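Local coordinates for flagellar hook associated protein type 3 FlgL (Legionella pneumophila subsp. pneumophila, PDB 5YTI) that probably serves as a structural component of the bacterial flagellum, as a hook-associated protein of the flagellin family, at residues A217-A229 with V237-I249. Numbering follows the deposited sequence.
Sequences AAFVPDNYTMTFA and VVMVSGTLSGNVI
The carboxylate of Asp-222 lies against the backbone N of Leu-244 and the side chain of Ser-245, carried there by a first torsion that sets CG anti to its own N (chi1 -159°). Asp-222 OD1 uses its syn lone pair to take the N-H of Leu-244 at 3.1 Å in an almost straight bond (169°), and it also accepts from Asn-223 N, which comes from above the carboxylate plane. Asp-222 OD2 is met on its anti side by Ser-245 OG at 3.0 Å. The buried acid ties the turn after strand 237-242 to the loop entering strand 224-229. CG of Asp-222 also lies over one face of the Tyr-224 ring, offset toward the rim, while Val-248 CG2 approaches that ring at its edge. The ring is anchored through Tyr-224 OH, bonded to Val-220 O at 2.9 Å and to Asn-270.

Beyond this corner the strands form an antiparallel hairpin, with hydrogen-bonded pairs at Thr-225/Ser-241, Thr-227/Met-239 and Ala-229/Val-237. On one face the bent selenomethionine Met-226 crosses Val-240, CG to CG2 3.9 Å, and Phe-228 lies alongside Val-238, its CE1 3.6 Å from Val-238 CG2. On the other, CE of selenomethionine Met-239 touches Ala-229 CB at 3.6 Å.

Strand 246-249 joins through a classic beta bulge, Val-240 O accepting from both Val-248 N and Ile-249 N. The hairpin lies between strands 285-290 and 246-249, with strand 266-269 packing against Met-226 and Val-240, and helix 316-374 of the second subunit meeting Pro-221 and Asn-223.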
loop_
_atom_site.group_PDB
_atom_site.type_symbol
_atom_site.label_atom_id
_atom_site.label_comp_id
_atom_site.label_asym_id
_atom_site.label_seq_id
_atom_site.Cartn_x
_atom_site.Cartn_y
_atom_site.Cartn_z
ATOM N N ALA A 217 -5.019 -16.477 7.782
ATOM C CA ALA A 217 -4.108 -17.389 8.493
ATOM C C ALA A 217 -3.444 -18.368 7.548
ATOM O O ALA A 217 -2.298 -18.714 7.759
ATOM C CB ALA A 217 -4.817 -18.154 9.609
ATOM N N ALA A 218 -4.162 -18.828 6.525
ATOM C CA ALA A 218 -3.562 -19.766 5.576
ATOM C C ALA A 218 -2.597 -19.085 4.563
ATOM O O ALA A 218 -1.947 -19.775 3.789
ATOM C CB ALA A 218 -4.653 -20.518 4.836
ATOM N N PHE A 219 -2.520 -17.745 4.590
ATOM C CA PHE A 219 -1.872 -16.950 3.565
ATOM C C PHE A 219 -0.370 -17.114 3.604
ATOM O O PHE A 219 0.218 -17.102 4.680
ATOM C CB PHE A 219 -2.187 -15.483 3.785
ATOM C CG PHE A 219 -1.389 -14.550 2.913
ATOM C CD1 PHE A 219 -1.756 -14.313 1.604
ATOM C CD2 PHE A 219 -0.279 -13.887 3.414
ATOM C CE1 PHE A 219 -1.038 -13.437 0.826
ATOM C CE2 PHE A 219 0.457 -13.014 2.631
ATOM C CZ PHE A 219 0.082 -12.804 1.331
ATOM N N VAL A 220 0.245 -17.253 2.430
ATOM C CA VAL A 220 1.703 -17.321 2.335
ATOM C C VAL A 220 2.240 -16.438 1.198
ATOM O O VAL A 220 1.992 -16.685 0.007
ATOM C CB VAL A 220 2.211 -18.774 2.136
ATOM C CG1 VAL A 220 3.730 -18.776 2.059
ATOM C CG2 VAL A 220 1.727 -19.678 3.256
ATOM N N PRO A 221 2.988 -15.403 1.560
ATOM C CA PRO A 221 3.499 -14.633 0.444
ATOM C C PRO A 221 4.595 -15.458 -0.303
ATOM O O PRO A 221 5.476 -16.094 0.335
ATOM C CB PRO A 221 4.063 -13.378 1.130
ATOM C CG PRO A 221 4.401 -13.804 2.552
ATOM C CD PRO A 221 3.650 -15.085 2.845
ATOM N N ASP A 222 4.514 -15.476 -1.636
ATOM C CA ASP A 222 5.481 -16.191 -2.466
ATOM C C ASP A 222 5.353 -15.740 -3.919
ATOM O O ASP A 222 4.405 -15.079 -4.304
ATOM C CB ASP A 222 5.257 -17.710 -2.352
ATOM C CG ASP A 222 6.497 -18.566 -2.744
ATOM O OD1 ASP A 222 7.533 -17.987 -3.164
ATOM O OD2 ASP A 222 6.410 -19.833 -2.631
ATOM N N ASN A 223 6.343 -16.103 -4.717
ATOM C CA ASN A 223 6.294 -15.970 -6.169
ATOM C C ASN A 223 5.822 -17.304 -6.776
ATOM O O ASN A 223 6.525 -18.349 -6.750
ATOM C CB ASN A 223 7.673 -15.607 -6.709
ATOM C CG ASN A 223 7.994 -14.167 -6.533
ATOM O OD1 ASN A 223 7.350 -13.344 -7.122
ATOM N ND2 ASN A 223 9.003 -13.855 -5.760
ATOM N N TYR A 224 4.616 -17.248 -7.326
ATOM C CA TYR A 224 3.900 -18.442 -7.738
ATOM C C TYR A 224 3.859 -18.500 -9.236
ATOM O O TYR A 224 3.827 -17.489 -9.900
ATOM C CB TYR A 224 2.459 -18.441 -7.168
ATOM C CG TYR A 224 2.376 -18.642 -5.665
ATOM C CD1 TYR A 224 2.384 -19.896 -5.127
ATOM C CD2 TYR A 224 2.286 -17.564 -4.802
ATOM C CE1 TYR A 224 2.322 -20.086 -3.756
ATOM C CE2 TYR A 224 2.215 -17.728 -3.434
ATOM C CZ TYR A 224 2.229 -18.997 -2.902
ATOM O OH TYR A 224 2.158 -19.198 -1.518
ATOM N N THR A 225 3.844 -19.701 -9.762
ATOM C CA THR A 225 3.691 -19.898 -11.166
ATOM C C THR A 225 2.577 -20.916 -11.372
ATOM O O THR A 225 2.552 -21.996 -10.760
ATOM C CB THR A 225 5.027 -20.350 -11.766
ATOM O OG1 THR A 225 6.095 -19.612 -11.131
ATOM C CG2 THR A 225 5.024 -20.136 -13.296
HETATM N N MSE A 226 1.629 -20.525 -12.208
HETATM C CA MSE A 226 0.479 -21.352 -12.544
HETATM C C MSE A 226 0.686 -21.821 -13.954
HETATM O O MSE A 226 0.866 -21.021 -14.884
HETATM C CB MSE A 226 -0.813 -20.535 -12.439
HETATM C CG MSE A 226 -2.075 -21.382 -12.642
HETATM SE SE MSE A 226 -3.720 -20.284 -12.695
HETATM C CE MSE A 226 -4.155 -20.860 -10.869
ATOM N N THR A 227 0.662 -23.127 -14.123
ATOM C CA THR A 227 1.050 -23.736 -15.372
ATOM C C THR A 227 -0.099 -24.698 -15.719
ATOM O O THR A 227 -0.495 -25.544 -14.890
ATOM C CB THR A 227 2.449 -24.431 -15.221
ATOM O OG1 THR A 227 2.707 -24.727 -13.842
ATOM C CG2 THR A 227 3.624 -23.508 -15.656
ATOM N N PHE A 228 -0.677 -24.527 -16.909
ATOM C CA PHE A 228 -1.691 -25.468 -17.418
ATOM C C PHE A 228 -1.041 -26.591 -18.240
ATOM O O PHE A 228 -0.266 -26.336 -19.172
ATOM C CB PHE A 228 -2.758 -24.726 -18.264
ATOM C CG PHE A 228 -3.433 -23.608 -17.522
ATOM C CD1 PHE A 228 -4.512 -23.852 -16.719
ATOM C CD2 PHE A 228 -2.945 -22.333 -17.586
ATOM C CE1 PHE A 228 -5.088 -22.843 -15.988
ATOM C CE2 PHE A 228 -3.518 -21.313 -16.862
ATOM C CZ PHE A 228 -4.586 -21.571 -16.054
ATOM N N ALA A 229 -1.325 -27.842 -17.905
ATOM C CA ALA A 229 -0.801 -28.938 -18.725
ATOM C C ALA A 229 -1.647 -30.217 -18.617
ATOM O O ALA A 229 -2.776 -30.177 -18.095
ATOM C CB ALA A 229 0.679 -29.197 -18.406
ATOM N N VAL A 237 -5.177 -29.620 -17.058
ATOM C CA VAL A 237 -5.016 -29.689 -15.612
ATOM C C VAL A 237 -4.253 -28.449 -15.131
ATOM O O VAL A 237 -3.562 -27.800 -15.906
ATOM C CB VAL A 237 -4.333 -31.044 -15.235
ATOM C CG1 VAL A 237 -2.851 -30.873 -14.928
ATOM C CG2 VAL A 237 -5.046 -31.738 -14.076
ATOM N N VAL A 238 -4.406 -28.103 -13.857
ATOM C CA VAL A 238 -3.899 -26.827 -13.329
ATOM C C VAL A 238 -2.884 -27.064 -12.234
ATOM O O VAL A 238 -3.176 -27.753 -11.227
ATOM C CB VAL A 238 -5.045 -25.970 -12.731
ATOM C CG1 VAL A 238 -4.526 -24.739 -11.995
ATOM C CG2 VAL A 238 -5.986 -25.544 -13.823
HETATM N N MSE A 239 -1.700 -26.484 -12.418
HETATM C CA MSE A 239 -0.630 -26.686 -11.450
HETATM C C MSE A 239 -0.140 -25.385 -10.934
HETATM O O MSE A 239 -0.141 -24.382 -11.635
HETATM C CB MSE A 239 0.469 -27.502 -12.097
HETATM C CG MSE A 239 -0.072 -28.920 -12.141
HETATM SE SE MSE A 239 1.185 -30.147 -13.000
HETATM C CE MSE A 239 1.144 -29.399 -14.832
ATOM N N VAL A 240 0.262 -25.398 -9.676
ATOM C CA VAL A 240 0.843 -24.221 -9.058
ATOM C C VAL A 240 1.998 -24.611 -8.166
ATOM O O VAL A 240 1.914 -25.554 -7.363
ATOM C CB VAL A 240 -0.205 -23.439 -8.225
ATOM C CG1 VAL A 240 0.446 -22.356 -7.380
ATOM C CG2 VAL A 240 -1.245 -22.812 -9.135
ATOM N N SER A 241 3.077 -23.871 -8.311
ATOM C CA SER A 241 4.214 -24.059 -7.448
ATOM C C SER A 241 4.815 -22.691 -7.262
ATOM O O SER A 241 4.312 -21.724 -7.808
ATOM C CB SER A 241 5.212 -24.996 -8.098
ATOM O OG SER A 241 5.764 -24.322 -9.215
ATOM N N GLY A 242 5.900 -22.608 -6.506
ATOM C CA GLY A 242 6.403 -21.314 -6.100
ATOM C C GLY A 242 7.795 -21.437 -5.550
ATOM O O GLY A 242 8.187 -22.486 -5.058
ATOM N N THR A 243 8.530 -20.344 -5.629
ATOM C CA THR A 243 9.916 -20.355 -5.325
ATOM C C THR A 243 10.135 -20.968 -3.972
ATOM O O THR A 243 10.884 -21.919 -3.868
ATOM C CB THR A 243 10.499 -18.953 -5.288
ATOM O OG1 THR A 243 10.032 -18.215 -6.413
ATOM C CG2 THR A 243 12.016 -19.027 -5.303
ATOM N N LEU A 244 9.480 -20.441 -2.937
ATOM C CA LEU A 244 9.729 -20.886 -1.552
ATOM C C LEU A 244 8.939 -22.113 -1.184
ATOM O O LEU A 244 9.332 -22.833 -0.296
ATOM C CB LEU A 244 9.403 -19.781 -0.536
ATOM C CG LEU A 244 10.124 -18.422 -0.723
ATOM C CD1 LEU A 244 9.390 -17.251 -0.041
ATOM C CD2 LEU A 244 11.603 -18.485 -0.293
ATOM N N SER A 245 7.825 -22.354 -1.860
ATOM C CA SER A 245 6.840 -23.341 -1.412
ATOM C C SER A 245 7.006 -24.643 -2.128
ATOM O O SER A 245 6.333 -25.615 -1.800
ATOM C CB SER A 245 5.421 -22.832 -1.681
ATOM O OG SER A 245 5.066 -21.809 -0.787
ATOM N N GLY A 246 7.884 -24.673 -3.122
ATOM C CA GLY A 246 7.940 -25.826 -3.996
ATOM C C GLY A 246 6.533 -25.962 -4.519
ATOM O O GLY A 246 5.845 -24.957 -4.703
ATOM N N ASN A 247 6.095 -27.198 -4.733
ATOM C CA ASN A 247 4.760 -27.457 -5.302
ATOM C C ASN A 247 3.672 -27.320 -4.253
ATOM O O ASN A 247 3.794 -27.870 -3.147
ATOM C CB ASN A 247 4.622 -28.880 -5.834
ATOM C CG ASN A 247 5.767 -29.300 -6.686
ATOM O OD1 ASN A 247 5.819 -28.934 -7.849
ATOM N ND2 ASN A 247 6.668 -30.114 -6.126
ATOM N N VAL A 248 2.594 -26.631 -4.616
ATOM C CA VAL A 248 1.465 -26.524 -3.709
ATOM C C VAL A 248 0.254 -27.227 -4.300
ATOM O O VAL A 248 -0.382 -27.971 -3.574
ATOM C CB VAL A 248 1.178 -25.072 -3.228
ATOM C CG1 VAL A 248 1.838 -24.814 -1.862
ATOM C CG2 VAL A 248 1.661 -24.055 -4.244
ATOM N N ILE A 249 -0.030 -27.034 -5.594
ATOM C CA ILE A 249 -1.083 -27.794 -6.284
ATOM C C ILE A 249 -0.491 -28.514 -7.432
ATOM O O ILE A 249 -0.262 -27.891 -8.455
ATOM C CB ILE A 249 -2.166 -26.908 -6.974
ATOM C CG1 ILE A 249 -2.933 -26.050 -5.972
ATOM C CG2 ILE A 249 -3.153 -27.769 -7.778
ATOM C CD1 ILE A 249 -4.387 -25.904 -6.336
#